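PDB 5TIP: major capsid protein from Paramecium bursaria Chlorella virus 1, which forms the icosahedral capsid of the virus, self-assembling into trimers whose 1680 copies build a shell about 190 nm across. Local coordinates for residues G234-A242 with A407-I415; E307-A315 with T327-K335. All blocks are in the same frame, centred on the assembly; numbering follows the deposited sequence.

Interaction 1. Residues G234-A242 with A407-I415; sequences GSETATPSA and ATLLTALNI
E236 and L413 face each other as an antiparallel hydrogen-bonded pair, and S235, A238 and P240 extend the contact on either side of them. E236 N donates to L413 O (2.6 Å), while L413 N returns a nearly straight bond to E236 O. On the face shared by these two residues their CB atoms lie 3.6 Å apart. L413 swings CG away from its own backbone N (chi1 168°), which lays its CG and CD2 against E236 CB; the side chain also packs against I250 and L380. The E236 chain bends at chi2 (-58°), carrying the carboxylate away from the partner strand, so that its aliphatic root does the packing. T237 and A412 occupy the other face as a non-hydrogen-bonded pair.

Beyond the ladder, S235 OG gives its proton to N414 OD1 at 2.7 Å, approaching tilted 32° from the carbonyl plane. The other end of that amide, ND2, binds N264 OD1 on strand 257-266, and the two bonds together are consistent with this orientation of the N414 amide.

In the opposite direction the strand pairing gives way to a looser run. A238 N reaches T411 O from above its carbonyl plane (2.8 Å), and T411 CG2 rests against A238 O. A238 CB sits 3.6 Å from L410 O; L410 is the central residue of an inverse gamma turn. P240 applies CG to A407 O at 3.8 Å and also flanks L410 O. Farther on, T408 CG2 brushes P240 O.

Chemically, backbone bonds set the register from E236 to A238, and past them methyl and ring carbons rest against carbonyl oxygens; L410 O is buried among them without a polar partner, a probable energetic cost.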
loop_
_atom_site.group_PDB
_atom_site.type_symbol
_atom_site.label_atom_id
_atom_site.label_comp_id
_atom_site.label_asym_id
_atom_site.label_seq_id
_atom_site.Cartn_x
_atom_site.Cartn_y
_atom_site.Cartn_z
ATOM N N GLY A 234 -32.614 -2.278 3.708
ATOM C CA GLY A 234 -32.863 -3.611 4.208
ATOM C C GLY A 234 -32.444 -4.681 3.211
ATOM O O GLY A 234 -32.233 -4.426 2.021
ATOM N N SER A 235 -32.323 -5.902 3.720
ATOM C CA SER A 235 -31.899 -7.022 2.894
ATOM C C SER A 235 -32.987 -7.404 1.899
ATOM O O SER A 235 -34.180 -7.364 2.210
ATOM C CB SER A 235 -31.559 -8.225 3.774
ATOM O OG SER A 235 -30.562 -7.901 4.728
ATOM N N GLU A 236 -32.528 -7.875 0.743
ATOM C CA GLU A 236 -33.383 -8.380 -0.318
ATOM C C GLU A 236 -33.289 -9.907 -0.247
ATOM O O GLU A 236 -32.299 -10.453 0.242
ATOM C CB GLU A 236 -32.913 -7.876 -1.681
ATOM C CG GLU A 236 -33.025 -6.372 -1.859
ATOM C CD GLU A 236 -34.442 -5.866 -1.669
ATOM O OE1 GLU A 236 -35.384 -6.543 -2.132
ATOM O OE2 GLU A 236 -34.615 -4.791 -1.057
ATOM N N THR A 237 -34.312 -10.595 -0.739
ATOM C CA THR A 237 -34.353 -12.052 -0.696
ATOM C C THR A 237 -33.824 -12.599 -2.017
ATOM O O THR A 237 -34.498 -12.511 -3.048
ATOM C CB THR A 237 -35.773 -12.544 -0.424
ATOM O OG1 THR A 237 -36.231 -12.009 0.824
ATOM C CG2 THR A 237 -35.807 -14.062 -0.358
ATOM N N ALA A 238 -32.621 -13.163 -1.982
ATOM C CA ALA A 238 -32.064 -13.826 -3.149
ATOM C C ALA A 238 -32.589 -15.252 -3.244
ATOM O O ALA A 238 -32.830 -15.917 -2.232
ATOM C CB ALA A 238 -30.536 -13.833 -3.091
ATOM N N THR A 239 -32.771 -15.721 -4.477
ATOM C CA THR A 239 -33.343 -17.040 -4.746
ATOM C C THR A 239 -32.441 -17.821 -5.694
ATOM O O THR A 239 -32.811 -18.083 -6.844
ATOM C CB THR A 239 -34.753 -16.920 -5.329
ATOM O OG1 THR A 239 -34.699 -16.215 -6.576
ATOM C CG2 THR A 239 -35.673 -16.181 -4.371
ATOM N N PRO A 240 -31.249 -18.207 -5.266
ATOM C CA PRO A 240 -30.356 -19.022 -6.122
ATOM C C PRO A 240 -30.917 -20.451 -6.077
ATOM O O PRO A 240 -31.432 -20.837 -5.029
ATOM C CB PRO A 240 -28.993 -18.906 -5.509
ATOM C CG PRO A 240 -29.232 -18.392 -4.130
ATOM C CD PRO A 240 -30.496 -17.577 -4.164
ATOM N N SER A 241 -30.743 -21.237 -7.107
ATOM C CA SER A 241 -31.276 -22.582 -7.243
ATOM C C SER A 241 -30.159 -23.571 -7.544
ATOM O O SER A 241 -29.075 -23.201 -8.002
ATOM C CB SER A 241 -32.343 -22.642 -8.345
ATOM O OG SER A 241 -32.615 -23.979 -8.725
ATOM N N ALA A 242 -30.446 -24.845 -7.280
ATOM C CA ALA A 242 -29.489 -25.921 -7.485
ATOM C C ALA A 242 -29.732 -26.703 -8.768
ATOM O O ALA A 242 -28.921 -27.572 -9.107
ATOM C CB ALA A 242 -29.513 -26.884 -6.290
ATOM N N ALA A 407 -24.501 -22.905 -1.767
ATOM C CA ALA A 407 -24.714 -21.496 -2.067
ATOM C C ALA A 407 -26.172 -21.083 -1.946
ATOM O O ALA A 407 -26.455 -19.879 -1.934
ATOM C CB ALA A 407 -24.207 -21.179 -3.473
ATOM N N THR A 408 -27.098 -22.039 -1.859
ATOM C CA THR A 408 -28.511 -21.715 -1.716
ATOM C C THR A 408 -28.832 -21.061 -0.379
ATOM O O THR A 408 -29.941 -20.542 -0.217
ATOM C CB THR A 408 -29.360 -22.973 -1.893
ATOM O OG1 THR A 408 -28.924 -23.979 -0.971
ATOM C CG2 THR A 408 -29.234 -23.498 -3.315
ATOM N N LEU A 409 -27.901 -21.071 0.574
ATOM C CA LEU A 409 -28.117 -20.405 1.850
ATOM C C LEU A 409 -27.833 -18.910 1.789
ATOM O O LEU A 409 -28.161 -18.194 2.741
ATOM C CB LEU A 409 -27.247 -21.045 2.932
ATOM C CG LEU A 409 -27.494 -22.520 3.252
ATOM C CD1 LEU A 409 -26.650 -22.958 4.437
ATOM C CD2 LEU A 409 -28.968 -22.764 3.529
ATOM N N LEU A 410 -27.237 -18.424 0.697
ATOM C CA LEU A 410 -26.954 -17.000 0.525
ATOM C C LEU A 410 -28.227 -16.301 0.042
ATOM O O LEU A 410 -28.386 -15.947 -1.127
ATOM C CB LEU A 410 -25.804 -16.804 -0.454
ATOM C CG LEU A 410 -24.491 -17.522 -0.133
ATOM C CD1 LEU A 410 -23.486 -17.323 -1.257
ATOM C CD2 LEU A 410 -23.918 -17.045 1.192
ATOM N N THR A 411 -29.148 -16.096 0.984
ATOM C CA THR A 411 -30.478 -15.595 0.663
ATOM C C THR A 411 -30.686 -14.134 1.036
ATOM O O THR A 411 -31.726 -13.566 0.687
ATOM C CB THR A 411 -31.545 -16.444 1.363
ATOM O OG1 THR A 411 -31.274 -16.480 2.770
ATOM C CG2 THR A 411 -31.537 -17.862 0.817
ATOM N N ALA A 412 -29.736 -13.515 1.731
ATOM C CA ALA A 412 -29.836 -12.114 2.124
ATOM C C ALA A 412 -28.999 -11.280 1.161
ATOM O O ALA A 412 -27.766 -11.362 1.167
ATOM C CB ALA A 412 -29.380 -11.918 3.568
ATOM N N LEU A 413 -29.670 -10.481 0.335
ATOM C CA LEU A 413 -29.013 -9.584 -0.610
ATOM C C LEU A 413 -29.003 -8.182 -0.011
ATOM O O LEU A 413 -30.058 -7.554 0.133
ATOM C CB LEU A 413 -29.719 -9.603 -1.964
ATOM C CG LEU A 413 -29.321 -8.513 -2.964
ATOM C CD1 LEU A 413 -27.838 -8.595 -3.288
ATOM C CD2 LEU A 413 -30.152 -8.611 -4.235
ATOM N N ASN A 414 -27.817 -7.698 0.340
ATOM C CA ASN A 414 -27.642 -6.365 0.902
ATOM C C ASN A 414 -27.065 -5.452 -0.172
ATOM O O ASN A 414 -25.964 -5.700 -0.670
ATOM C CB ASN A 414 -26.720 -6.402 2.120
ATOM C CG ASN A 414 -27.199 -7.365 3.186
ATOM O OD1 ASN A 414 -28.121 -7.065 3.942
ATOM N ND2 ASN A 414 -26.566 -8.530 3.255
ATOM N N ILE A 415 -27.803 -4.403 -0.523
ATOM C CA ILE A 415 -27.380 -3.446 -1.539
ATOM C C ILE A 415 -27.145 -2.108 -0.858
ATOM O O ILE A 415 -28.038 -1.581 -0.181
ATOM C CB ILE A 415 -28.415 -3.320 -2.667
ATOM C CG1 ILE A 415 -28.743 -4.697 -3.243
ATOM C CG2 ILE A 415 -27.897 -2.401 -3.762
ATOM C CD1 ILE A 415 -29.832 -4.676 -4.286
#

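Interaction 2. Residues E307-A315 with T327-K335; sequences EQLAVLDSA and TRKGSYFNK
D313 and K329 lie side by side across a beta hairpin of strands 312-319 and 322-329, whose second strand runs straight into helix 330-341 in the C-terminal jelly roll of this hexon-type capsid protein. Their charged ends point the same way, and K329 NZ makes a long, weak salt bridge to D313 OD1 (3.5 Å). K329 bends at chi2 (-65°), folding its chain back so that CD lies only 3.2 Å from D313 O. The second carboxylate oxygen, OD2, is held by Q245. D313 and S314 together form a classic bulge opposite T381, and D313 O also receives G330 N, which comes from above the carbonyl plane.

Next along the hairpin, S314 CB meets the T327 methyl CG2 at 3.5 Å. A315 and R328 exchange both backbone bonds of a hydrogen-bonded pair. F333, from the helix, brings the CE2-CZ edge of its ring to A315: CB packs on CE2 at 3.7 Å, and A315 O lies at the ring edge near its plane. Y332 CE1 lies over one face of the R328 guanidinium, toward its rim, and the group forms a salt bridge with E72 of the second subunit, so this side faces the trimer interface.

At the far end E307 lies alongside S331, its CD 4.0 Å from S331 CB, while OE2 forms a salt bridge with K383. Water completes the join: one molecule accepts from S331 N and donates to E307 OE2 at 2.9 Å.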
loop_
_atom_site.group_PDB
_atom_site.type_symbol
_atom_site.label_atom_id
_atom_site.label_comp_id
_atom_site.label_asym_id
_atom_site.label_seq_id
_atom_site.Cartn_x
_atom_site.Cartn_y
_atom_site.Cartn_z
ATOM N N GLU A 307 -13.515 -17.326 -6.559
ATOM C CA GLU A 307 -14.729 -16.952 -7.276
ATOM C C GLU A 307 -15.659 -18.145 -7.464
ATOM O O GLU A 307 -16.879 -17.970 -7.571
ATOM C CB GLU A 307 -14.360 -16.329 -8.625
ATOM C CG GLU A 307 -15.529 -16.108 -9.572
ATOM C CD GLU A 307 -16.577 -15.163 -9.011
ATOM O OE1 GLU A 307 -16.228 -14.303 -8.171
ATOM O OE2 GLU A 307 -17.756 -15.287 -9.406
ATOM N N GLN A 308 -15.109 -19.362 -7.486
ATOM C CA GLN A 308 -15.929 -20.553 -7.668
ATOM C C GLN A 308 -16.979 -20.702 -6.575
ATOM O O GLN A 308 -18.008 -21.348 -6.800
ATOM C CB GLN A 308 -15.038 -21.797 -7.713
ATOM C CG GLN A 308 -15.745 -23.058 -8.175
ATOM C CD GLN A 308 -15.987 -23.061 -9.671
ATOM O OE1 GLN A 308 -15.052 -23.199 -10.461
ATOM N NE2 GLN A 308 -17.242 -22.890 -10.070
ATOM N N LEU A 309 -16.747 -20.119 -5.401
ATOM C CA LEU A 309 -17.682 -20.197 -4.288
ATOM C C LEU A 309 -18.649 -19.019 -4.226
ATOM O O LEU A 309 -19.510 -18.991 -3.341
ATOM C CB LEU A 309 -16.921 -20.312 -2.963
ATOM C CG LEU A 309 -15.966 -21.502 -2.833
ATOM C CD1 LEU A 309 -15.270 -21.488 -1.482
ATOM C CD2 LEU A 309 -16.714 -22.810 -3.035
ATOM N N ALA A 310 -18.527 -18.048 -5.129
ATOM C CA ALA A 310 -19.500 -16.968 -5.214
ATOM C C ALA A 310 -20.720 -17.424 -6.010
ATOM O O ALA A 310 -20.664 -18.383 -6.785
ATOM C CB ALA A 310 -18.872 -15.728 -5.851
ATOM N N VAL A 311 -21.836 -16.721 -5.817
ATOM C CA VAL A 311 -23.111 -17.225 -6.318
ATOM C C VAL A 311 -23.561 -16.479 -7.570
ATOM O O VAL A 311 -24.277 -17.034 -8.412
ATOM C CB VAL A 311 -24.184 -17.163 -5.214
ATOM C CG1 VAL A 311 -24.545 -15.723 -4.874
ATOM C CG2 VAL A 311 -25.414 -17.974 -5.601
ATOM N N LEU A 312 -23.147 -15.221 -7.711
ATOM C CA LEU A 312 -23.627 -14.387 -8.807
ATOM C C LEU A 312 -22.918 -14.759 -10.105
ATOM O O LEU A 312 -21.685 -14.762 -10.170
ATOM C CB LEU A 312 -23.416 -12.908 -8.487
ATOM C CG LEU A 312 -23.979 -11.930 -9.522
ATOM C CD1 LEU A 312 -25.482 -12.114 -9.698
ATOM C CD2 LEU A 312 -23.652 -10.487 -9.157
ATOM N N ASP A 313 -23.701 -15.082 -11.134
ATOM C CA ASP A 313 -23.143 -15.406 -12.443
ATOM C C ASP A 313 -22.956 -14.168 -13.311
ATOM O O ASP A 313 -21.873 -13.955 -13.862
ATOM C CB ASP A 313 -24.033 -16.416 -13.173
ATOM C CG ASP A 313 -23.531 -16.724 -14.569
ATOM O OD1 ASP A 313 -22.327 -17.023 -14.713
ATOM O OD2 ASP A 313 -24.335 -16.662 -15.523
ATOM N N SER A 314 -23.999 -13.354 -13.454
ATOM C CA SER A 314 -23.914 -12.145 -14.258
ATOM C C SER A 314 -24.852 -11.098 -13.677
ATOM O O SER A 314 -25.743 -11.408 -12.884
ATOM C CB SER A 314 -24.254 -12.422 -15.728
ATOM O OG SER A 314 -25.589 -12.877 -15.869
ATOM N N ALA A 315 -24.642 -9.846 -14.082
ATOM C CA ALA A 315 -25.463 -8.761 -13.567
ATOM C C ALA A 315 -25.404 -7.570 -14.510
ATOM O O ALA A 315 -24.427 -7.382 -15.240
ATOM C CB ALA A 315 -25.018 -8.341 -12.161
ATOM N N THR A 327 -24.458 -6.628 -19.890
ATOM C CA THR A 327 -24.311 -7.607 -18.821
ATOM C C THR A 327 -22.866 -8.072 -18.704
ATOM O O THR A 327 -22.229 -8.426 -19.701
ATOM C CB THR A 327 -25.223 -8.805 -19.081
ATOM O OG1 THR A 327 -26.578 -8.360 -19.211
ATOM C CG2 THR A 327 -25.133 -9.799 -17.940
ATOM N N ARG A 328 -22.351 -8.073 -17.476
ATOM C CA ARG A 328 -21.021 -8.575 -17.176
ATOM C C ARG A 328 -21.120 -9.673 -16.126
ATOM O O ARG A 328 -22.094 -9.755 -15.374
ATOM C CB ARG A 328 -20.092 -7.459 -16.676
ATOM C CG ARG A 328 -19.999 -6.252 -17.595
ATOM C CD ARG A 328 -19.367 -6.613 -18.927
ATOM N NE ARG A 328 -17.938 -6.894 -18.817
ATOM C CZ ARG A 328 -16.986 -5.970 -18.901
ATOM N NH1 ARG A 328 -17.307 -4.698 -19.089
ATOM N NH2 ARG A 328 -15.711 -6.318 -18.793
ATOM N N LYS A 329 -20.089 -10.512 -16.076
ATOM C CA LYS A 329 -20.058 -11.597 -15.110
ATOM C C LYS A 329 -19.884 -11.052 -13.696
ATOM O O LYS A 329 -19.496 -9.899 -13.485
ATOM C CB LYS A 329 -18.929 -12.573 -15.439
ATOM C CG LYS A 329 -19.117 -13.324 -16.747
ATOM C CD LYS A 329 -20.328 -14.239 -16.703
ATOM C CE LYS A 329 -20.421 -15.077 -17.969
ATOM N NZ LYS A 329 -21.582 -16.008 -17.942
ATOM N N GLY A 330 -20.179 -11.905 -12.712
ATOM C CA GLY A 330 -20.008 -11.508 -11.327
ATOM C C GLY A 330 -18.564 -11.225 -10.966
ATOM O O GLY A 330 -18.288 -10.365 -10.126
ATOM N N SER A 331 -17.626 -11.936 -11.595
ATOM C CA SER A 331 -16.210 -11.700 -11.341
ATOM C C SER A 331 -15.753 -10.336 -11.841
ATOM O O SER A 331 -14.738 -9.822 -11.358
ATOM C CB SER A 331 -15.373 -12.804 -11.983
ATOM O OG SER A 331 -15.720 -12.975 -13.346
ATOM N N TYR A 332 -16.473 -9.743 -12.795
ATOM C CA TYR A 332 -16.134 -8.400 -13.252
ATOM C C TYR A 332 -16.347 -7.375 -12.146
ATOM O O TYR A 332 -15.502 -6.499 -11.929
ATOM C CB TYR A 332 -16.962 -8.039 -14.486
ATOM C CG TYR A 332 -16.973 -6.560 -14.809
ATOM C CD1 TYR A 332 -15.925 -5.973 -15.506
ATOM C CD2 TYR A 332 -18.034 -5.750 -14.421
ATOM C CE1 TYR A 332 -15.933 -4.623 -15.804
ATOM C CE2 TYR A 332 -18.048 -4.400 -14.715
ATOM C CZ TYR A 332 -16.995 -3.844 -15.405
ATOM O OH TYR A 332 -17.007 -2.501 -15.699
ATOM N N PHE A 333 -17.476 -7.466 -11.440
ATOM C CA PHE A 333 -17.767 -6.520 -10.371
ATOM C C PHE A 333 -16.935 -6.785 -9.124
ATOM O O PHE A 333 -16.843 -5.910 -8.257
ATOM C CB PHE A 333 -19.254 -6.573 -10.018
ATOM C CG PHE A 333 -20.165 -6.356 -11.191
ATOM C CD1 PHE A 333 -20.498 -5.077 -11.603
ATOM C CD2 PHE A 333 -20.699 -7.434 -11.876
ATOM C CE1 PHE A 333 -21.340 -4.879 -12.682
ATOM C CE2 PHE A 333 -21.541 -7.242 -12.954
ATOM C CZ PHE A 333 -21.862 -5.963 -13.357
ATOM N N ASN A 334 -16.336 -7.970 -9.011
ATOM C CA ASN A 334 -15.519 -8.315 -7.855
ATOM C C ASN A 334 -14.037 -8.049 -8.079
ATOM O O ASN A 334 -13.325 -7.710 -7.127
ATOM C CB ASN A 334 -15.729 -9.788 -7.494
ATOM C CG ASN A 334 -14.864 -10.237 -6.331
ATOM O OD1 ASN A 334 -13.879 -10.952 -6.515
ATOM N ND2 ASN A 334 -15.235 -9.826 -5.125
ATOM N N LYS A 335 -13.559 -8.192 -9.312
ATOM C CA LYS A 335 -12.150 -8.021 -9.639
ATOM C C LYS A 335 -11.861 -6.748 -10.418
ATOM O O LYS A 335 -10.964 -5.985 -10.045
ATOM C CB LYS A 335 -11.666 -9.233 -10.446
ATOM C CG LYS A 335 -11.688 -10.538 -9.679
ATOM C CD LYS A 335 -11.197 -11.675 -10.550
ATOM C CE LYS A 335 -11.175 -12.981 -9.786
ATOM N NZ LYS A 335 -11.341 -14.136 -10.707
HETATM O O HOH W 1 -10.977 -16.342 -8.475
HETATM O O HOH W 2 -18.729 -14.745 -12.134
HETATM O O HOH W 3 -14.224 -12.939 -8.676
#

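In the fold
Interactions 1 and 2 lie on the same side of the chain's centre, their own centres about 14 Å apart, and V311 joins them directly. P240 CB packs on V311 CG2 at 3.7 Å, and L410 CD1 meets V311 CB at 4.0 Å. Strand 376-387 serves both: L380 touches L413 of interaction 1 and L312 of interaction 2, and F265 likewise adjoins both. Their outer surroundings differ. Interaction 1 touches no other subunit and leads toward the glycans, the T408 side chain being about 6 Å from a bound glucose and T408 OG1 bonding to the carbonyl of glycosylated N405. Interaction 2 instead meets the second subunit through R328, S331 and N334.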